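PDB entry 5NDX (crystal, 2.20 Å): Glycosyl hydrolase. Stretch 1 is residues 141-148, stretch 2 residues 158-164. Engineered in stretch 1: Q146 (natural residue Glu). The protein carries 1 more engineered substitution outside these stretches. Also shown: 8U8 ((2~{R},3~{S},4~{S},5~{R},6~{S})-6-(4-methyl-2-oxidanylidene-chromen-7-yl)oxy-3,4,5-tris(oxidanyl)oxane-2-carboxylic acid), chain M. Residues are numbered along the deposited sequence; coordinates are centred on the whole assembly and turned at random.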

# COMPACT_ATOMS: atom_id res chain seq x y z
N PHE A 141 -4.75 16.34 -4.78
CA PHE A 141 -4.85 16.46 -6.22
C PHE A 141 -3.48 16.69 -6.77
O PHE A 141 -2.68 17.39 -6.16
CB PHE A 141 -5.76 17.63 -6.61
CG PHE A 141 -7.17 17.41 -6.23
CD1 PHE A 141 -8.02 16.73 -7.10
CD2 PHE A 141 -7.62 17.74 -4.96
CE1 PHE A 141 -9.34 16.47 -6.74
CE2 PHE A 141 -8.92 17.46 -4.58
CZ PHE A 141 -9.77 16.83 -5.47
N GLU A 142 -3.23 16.10 -7.93
CA GLU A 142 -1.92 16.12 -8.57
C GLU A 142 -2.03 16.41 -10.04
O GLU A 142 -3.02 16.05 -10.68
CB GLU A 142 -1.23 14.73 -8.47
CG GLU A 142 0.26 14.84 -8.54
CD GLU A 142 0.98 13.51 -8.48
OE1 GLU A 142 0.34 12.50 -8.76
OE2 GLU A 142 2.19 13.49 -8.20
N THR A 143 -0.98 16.99 -10.58
CA THR A 143 -0.84 17.08 -12.03
C THR A 143 -0.78 15.70 -12.69
O THR A 143 -0.41 14.68 -12.07
CB THR A 143 0.49 17.68 -12.48
OG1 THR A 143 1.54 16.88 -11.90
CG2 THR A 143 0.60 19.10 -12.07
N THR A 144 -1.08 15.75 -13.97
CA THR A 144 -1.13 14.64 -14.88
C THR A 144 0.23 14.06 -14.88
O THR A 144 1.26 14.77 -14.85
CB THR A 144 -1.55 15.09 -16.34
OG1 THR A 144 -2.19 14.04 -17.07
CG2 THR A 144 -0.35 15.63 -17.14
N ASN A 145 0.21 12.75 -14.98
CA ASN A 145 1.37 11.94 -14.77
C ASN A 145 2.45 12.26 -15.83
O ASN A 145 2.15 12.78 -16.95
CB ASN A 145 0.98 10.46 -14.83
CG ASN A 145 2.12 9.54 -14.46
OD1 ASN A 145 2.72 9.66 -13.37
ND2 ASN A 145 2.48 8.64 -15.40
N GLN A 146 3.69 11.96 -15.43
CA GLN A 146 4.85 12.28 -16.20
C GLN A 146 4.61 13.69 -16.72
O GLN A 146 4.58 14.65 -15.94
CB GLN A 146 5.11 11.23 -17.30
CG GLN A 146 6.04 10.10 -16.88
CD GLN A 146 5.35 8.76 -16.64
OE1 GLN A 146 4.61 8.26 -17.49
NE2 GLN A 146 5.62 8.15 -15.49
N ALA A 147 4.28 13.78 -18.00
CA ALA A 147 4.51 14.96 -18.80
C ALA A 147 5.97 15.10 -19.36
O ALA A 147 6.19 15.86 -20.32
CB ALA A 147 4.02 16.23 -18.13
N ASP A 148 6.93 14.37 -18.81
CA ASP A 148 8.28 14.27 -19.36
C ASP A 148 8.50 12.83 -19.87
O ASP A 148 9.44 12.15 -19.45
CB ASP A 148 9.32 14.73 -18.32
CG ASP A 148 9.42 13.80 -17.20
OD1 ASP A 148 8.46 13.10 -16.89
OD2 ASP A 148 10.44 13.78 -16.59
C15 8U8 M . 8.35 5.96 -21.08
C13 8U8 M . 8.98 6.32 -19.87
C14 8U8 M . 10.17 7.06 -19.93
C16 8U8 M . 10.80 7.47 -18.75
O9 8U8 M . 11.86 8.08 -18.89
O8 8U8 M . 10.29 7.14 -17.51
C11 8U8 M . 9.07 6.52 -17.42
C10 8U8 M . 8.51 6.32 -16.15
C12 8U8 M . 8.41 6.09 -18.60
C7 8U8 M . 7.14 5.49 -18.45
C8 8U8 M . 6.59 5.30 -17.18
C9 8U8 M . 7.27 5.70 -16.02
O2 8U8 M . 6.74 5.57 -14.75
C5 8U8 M . 5.74 4.54 -14.36
O1 8U8 M . 6.18 3.27 -14.85
C1 8U8 M . 5.26 2.24 -14.90
C6 8U8 M . 6.04 1.12 -14.50
O7 8U8 M . 5.67 0.03 -14.91
O6 8U8 M . 6.99 1.36 -13.76
C2 8U8 M . 4.08 2.30 -13.89
O5 8U8 M . 4.56 1.91 -12.59
C3 8U8 M . 3.34 3.71 -13.86
O4 8U8 M . 2.06 3.59 -14.37
C4 8U8 M . 4.14 4.80 -14.65
O3 8U8 M . 3.59 6.13 -14.29
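Stretch 2, residues 158-164: GYTNYYD

How does stretch 2 lie on stretch 1? It is helical throughout, part of a longer helix, with backbone hydrogen bonds such as Y163 N to Y159 O at 2.9 Å. Stretch 1 leaves a strand and becomes loop. The two run in opposite senses: the CA atoms of T143 and Y163 pair at 6.8 Å, those of A147 and Y159 at 7.8 Å. The helix meets the loop with tyrosines, all with chi1 in the t well.

What does T143 touch? It gives up the most surface, and three tyrosines share it. Its CB lies 3.2 Å from OH of Y159, and its OG1 lies 3.2 Å from that same OH, near enough for at most a weak hydrogen bond. Its CG2 meets the edge of the Y163 ring, 3.4 Å from CD1.

How does Y159 fill its place? Its CA-to-CB bond points toward the loop, and the ring reaches A147, whose CB packs 3.2 Å from CE1. This apolar contact lies obliquely to the ring.

What fixes Y162? Its OH accepts a hydrogen bond from the backbone N of T144 at 2.6 Å, tying the phenol to the main chain itself. The next residues, N145 and the engineered Q146, direct CA-to-CB away from the helix; their ND2 and NE2 donate to O3 of 8U8 at 3.0 and 3.1 Å.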

# COMPACT_ATOMS: atom_id res chain seq x y z
N GLY A 158 2.13 24.88 -22.62
CA GLY A 158 0.90 24.10 -22.46
C GLY A 158 0.77 23.52 -21.05
O GLY A 158 -0.26 23.69 -20.42
N TYR A 159 1.86 22.91 -20.56
CA TYR A 159 1.94 22.26 -19.25
C TYR A 159 1.70 23.26 -18.14
O TYR A 159 0.88 23.03 -17.26
CB TYR A 159 3.31 21.57 -19.01
CG TYR A 159 3.28 20.71 -17.76
CD1 TYR A 159 2.67 19.45 -17.77
CD2 TYR A 159 3.76 21.17 -16.54
CE1 TYR A 159 2.58 18.67 -16.62
CE2 TYR A 159 3.69 20.39 -15.39
CZ TYR A 159 3.09 19.15 -15.44
OH TYR A 159 2.99 18.38 -14.34
N THR A 160 2.39 24.38 -18.23
CA THR A 160 2.31 25.42 -17.24
C THR A 160 0.91 26.09 -17.21
O THR A 160 0.43 26.49 -16.15
CB THR A 160 3.52 26.36 -17.47
OG1 THR A 160 4.07 26.76 -16.22
CG2 THR A 160 3.20 27.56 -18.33
N ASN A 161 0.24 26.18 -18.36
CA ASN A 161 -1.16 26.67 -18.42
C ASN A 161 -2.15 25.64 -17.84
O ASN A 161 -3.15 26.00 -17.24
CB ASN A 161 -1.61 26.88 -19.87
CG ASN A 161 -0.92 28.03 -20.58
OD1 ASN A 161 -0.33 28.94 -19.98
ND2 ASN A 161 -1.04 28.01 -21.89
N TYR A 162 -1.90 24.38 -18.18
CA TYR A 162 -2.61 23.24 -17.59
C TYR A 162 -2.56 23.26 -16.05
O TYR A 162 -3.61 23.14 -15.40
CB TYR A 162 -2.09 21.93 -18.20
CG TYR A 162 -2.31 20.71 -17.34
CD1 TYR A 162 -3.56 20.06 -17.29
CD2 TYR A 162 -1.29 20.22 -16.56
CE1 TYR A 162 -3.75 18.95 -16.49
CE2 TYR A 162 -1.47 19.12 -15.75
CZ TYR A 162 -2.71 18.50 -15.70
OH TYR A 162 -2.84 17.42 -14.88
N TYR A 163 -1.37 23.48 -15.48
CA TYR A 163 -1.19 23.62 -14.01
C TYR A 163 -2.05 24.78 -13.47
O TYR A 163 -2.82 24.63 -12.51
CB TYR A 163 0.29 23.81 -13.63
CG TYR A 163 0.49 23.72 -12.15
CD1 TYR A 163 0.60 22.48 -11.52
CD2 TYR A 163 0.42 24.85 -11.36
CE1 TYR A 163 0.68 22.37 -10.14
CE2 TYR A 163 0.50 24.76 -9.99
CZ TYR A 163 0.63 23.51 -9.38
OH TYR A 163 0.69 23.40 -8.00
N ASP A 164 -1.96 25.93 -14.15
CA ASP A 164 -2.75 27.12 -13.82
C ASP A 164 -4.22 26.84 -13.76
O ASP A 164 -4.91 27.31 -12.88
CB ASP A 164 -2.52 28.24 -14.85
CG ASP A 164 -1.11 28.81 -14.82
OD1 ASP A 164 -0.50 28.81 -13.74
OD2 ASP A 164 -0.62 29.27 -15.88